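Long-range contact in MymaA.19257.a.B3 (Mycobacterium marinum, PDB 6Q10), which is of unknown function but is probably a membrane-associated or secreted protein whose soluble part, described here, carries a LytR_C-type domain found in cell-envelope-related proteins: residues A[32-37]-A[46-51]. Residues are numbered along the deposited sequence; the frame is centred on the assembly and turned at random.
Sequences VRVLNA and DVAGAL
V34 meets V47, A48 and L51 where strand 32-36 lies against helix 43-54, the first two elements of a beta-alpha-beta unit completed by strand 60-63. The unit illustrates how a helix packs on a sheet: alternate strand residues face it, while the helix offers positions one turn apart. Here the short segments run nearly antiparallel, at 154°, with their axes 8.5 Å apart.

The close part is built around the two methyls of V34. With CG1 anti to the backbone N (chi1 -175°), that methyl meets V47, 4.1 Å from V47 CB, and the two side chains cross at about a right angle. The other methyl, CG2, settles on the helix backbone, 3.8 Å from A48 CA, and the small side chain of A48 lets strand and helix come near: V34 CA and A48 CA are 6.0 Å apart. L51 extends from the next turn to meet V34 tip to tip.

Away from this point the contact thins. V32 adds a single, smaller touch, its CG1 on L51, crossing that side chain at about a right angle, and also touches T87 and V91 of helix 85-94. R33 points to the opposite face of the sheet, where its NH1 forms a salt bridge with D111, while D46 on the helix is exposed to solvent and G49 and A50 are partly exposed. V47 also touches L114 and F118; all five touching residues are buried, and their contacts across the joint are apolar. L51 CD1 links both strand valines, 3.8 Å from V34 CG2 and 4.1 Å from V32 CG1.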
ATOM      1  N   VAL A  32      -0.320   2.352   8.743  1.00 22.21           N
ATOM      2  CA  VAL A  32      -1.074   2.616   7.515  1.00 19.38           C
ATOM      3  C   VAL A  32      -2.401   3.301   7.817  1.00 18.36           C
ATOM      4  O   VAL A  32      -3.114   2.929   8.756  1.00 22.06           O
ATOM      5  CB  VAL A  32      -1.322   1.297   6.744  1.00 19.07           C
ATOM      6  CG1 VAL A  32      -2.185   1.510   5.515  1.00 22.55           C
ATOM      7  CG2 VAL A  32      -0.002   0.695   6.312  1.00 22.33           C
ATOM      8  N   ARG A  33      -2.731   4.303   7.003  1.00 18.33           N
ATOM      9  CA  ARG A  33      -4.018   4.979   7.010  1.00 18.04           C
ATOM     10  C   ARG A  33      -4.667   4.695   5.672  1.00 19.96           C
ATOM     11  O   ARG A  33      -4.044   4.924   4.643  1.00 24.05           O
ATOM     12  CB  ARG A  33      -3.872   6.491   7.166  1.00 24.75           C
ATOM     13  CG  ARG A  33      -3.105   6.962   8.347  1.00 28.73           C
ATOM     14  CD  ARG A  33      -3.309   8.485   8.451  1.00 42.27           C
ATOM     15  NE  ARG A  33      -2.448   9.097   9.461  1.00 55.00           N
ATOM     16  CZ  ARG A  33      -1.221   9.560   9.221  1.00 61.69           C
ATOM     17  NH1 ARG A  33      -0.703   9.481   7.999  1.00 63.87           N
ATOM     18  NH2 ARG A  33      -0.503  10.091  10.201  1.00 49.32           N
ATOM     19  N   VAL A  34      -5.909   4.207   5.681  1.00 18.26           N
ATOM     20  CA  VAL A  34      -6.672   4.000   4.445  1.00 17.12           C
ATOM     21  C   VAL A  34      -7.590   5.200   4.269  1.00 20.54           C
ATOM     22  O   VAL A  34      -8.360   5.534   5.172  1.00 21.32           O
ATOM     23  CB  VAL A  34      -7.471   2.693   4.488  1.00 19.72           C
ATOM     24  CG1 VAL A  34      -8.155   2.469   3.125  1.00 19.52           C
ATOM     25  CG2 VAL A  34      -6.545   1.526   4.833  1.00 20.56           C
ATOM     26  N   LEU A  35      -7.469   5.880   3.133  1.00 17.83           N
ATOM     27  CA  LEU A  35      -8.202   7.118   2.866  1.00 19.76           C
ATOM     28  C   LEU A  35      -9.124   6.892   1.678  1.00 20.19           C
ATOM     29  O   LEU A  35      -8.681   6.457   0.617  1.00 21.36           O
ATOM     30  CB  LEU A  35      -7.245   8.299   2.594  1.00 20.43           C
ATOM     31  CG  LEU A  35      -6.246   8.595   3.729  1.00 20.52           C
ATOM     32  CD1 LEU A  35      -5.330   9.728   3.363  1.00 24.14           C
ATOM     33  CD2 LEU A  35      -6.988   8.916   5.036  1.00 22.95           C
ATOM     34  N   ASN A  36     -10.396   7.206   1.866  1.00 19.74           N
ATOM     35  CA  ASN A  36     -11.410   7.054   0.825  0.55 21.14           C
ATOM     36  C   ASN A  36     -11.350   8.243  -0.125  1.00 21.91           C
ATOM     37  O   ASN A  36     -11.637   9.376   0.275  1.00 22.57           O
ATOM     38  CB  ASN A  36     -12.794   6.960   1.476  0.55 22.06           C
ATOM     39  CG  ASN A  36     -13.921   6.779   0.469  0.55 26.74           C
ATOM     40  OD1 ASN A  36     -13.968   7.447  -0.570  0.55 25.29           O
ATOM     41  ND2 ASN A  36     -14.839   5.863   0.778  0.55 26.68           N
ATOM     42  N   ALA A  37     -11.008   7.988  -1.383  1.00 21.83           N
ATOM     43  CA  ALA A  37     -11.175   8.960  -2.453  1.00 23.26           C
ATOM     44  C   ALA A  37     -12.005   8.342  -3.565  1.00 23.42           C
ATOM     45  O   ALA A  37     -11.877   8.730  -4.727  1.00 26.34           O
ATOM     46  CB  ALA A  37      -9.828   9.452  -2.980  1.00 23.43           C
ATOM     47  N   ASP A  46     -13.571  -1.007   5.143  1.00 26.87           N
ATOM     48  CA  ASP A  46     -13.497  -2.389   4.673  1.00 26.71           C
ATOM     49  C   ASP A  46     -12.061  -2.772   4.371  1.00 23.91           C
ATOM     50  O   ASP A  46     -11.598  -3.853   4.768  1.00 29.93           O
ATOM     51  CB  ASP A  46     -14.355  -2.586   3.422  1.00 28.99           C
ATOM     52  CG  ASP A  46     -15.824  -2.433   3.694  1.00 41.96           C
ATOM     53  OD1 ASP A  46     -16.230  -2.633   4.859  1.00 47.54           O
ATOM     54  OD2 ASP A  46     -16.564  -2.122   2.736  1.00 46.69           O
ATOM     55  N   VAL A  47     -11.330  -1.896   3.671  1.00 24.75           N
ATOM     56  CA  VAL A  47      -9.963  -2.233   3.279  1.00 23.14           C
ATOM     57  C   VAL A  47      -9.043  -2.227   4.495  1.00 22.58           C
ATOM     58  O   VAL A  47      -8.166  -3.092   4.627  1.00 23.33           O
ATOM     59  CB  VAL A  47      -9.469  -1.284   2.166  1.00 21.58           C
ATOM     60  CG1 VAL A  47      -7.953  -1.440   1.919  1.00 23.74           C
ATOM     61  CG2 VAL A  47     -10.246  -1.552   0.893  1.00 23.11           C
ATOM     62  N   ALA A  48      -9.229  -1.263   5.406  1.00 23.98           N
ATOM     63  CA  ALA A  48      -8.451  -1.270   6.649  1.00 24.54           C
ATOM     64  C   ALA A  48      -8.645  -2.580   7.413  1.00 24.75           C
ATOM     65  O   ALA A  48      -7.679  -3.154   7.953  1.00 25.78           O
ATOM     66  CB  ALA A  48      -8.846  -0.070   7.523  1.00 24.74           C
ATOM     67  N   GLY A  49      -9.881  -3.080   7.461  1.00 24.07           N
ATOM     68  CA  GLY A  49     -10.127  -4.370   8.100  1.00 27.77           C
ATOM     69  C   GLY A  49      -9.458  -5.511   7.361  1.00 31.22           C
ATOM     70  O   GLY A  49      -8.905  -6.426   7.981  1.00 32.11           O
ATOM     71  N   ALA A  50      -9.481  -5.469   6.021  1.00 26.35           N
ATOM     72  CA  ALA A  50      -8.832  -6.527   5.242  1.00 27.72           C
ATOM     73  C   ALA A  50      -7.323  -6.534   5.462  1.00 24.99           C
ATOM     74  O   ALA A  50      -6.708  -7.609   5.548  1.00 27.77           O
ATOM     75  CB  ALA A  50      -9.152  -6.357   3.756  1.00 27.22           C
ATOM     76  N   LEU A  51      -6.717  -5.348   5.559  1.00 22.77           N
ATOM     77  CA  LEU A  51      -5.290  -5.237   5.883  1.00 22.50           C
ATOM     78  C   LEU A  51      -4.994  -5.790   7.274  1.00 26.25           C
ATOM     79  O   LEU A  51      -4.010  -6.515   7.475  1.00 24.47           O
ATOM     80  CB  LEU A  51      -4.845  -3.778   5.797  1.00 21.11           C
ATOM     81  CG  LEU A  51      -4.786  -3.193   4.384  1.00 19.14           C
ATOM     82  CD1 LEU A  51      -4.527  -1.720   4.520  1.00 21.59           C
ATOM     83  CD2 LEU A  51      -3.626  -3.842   3.579  1.00 20.46           C
TER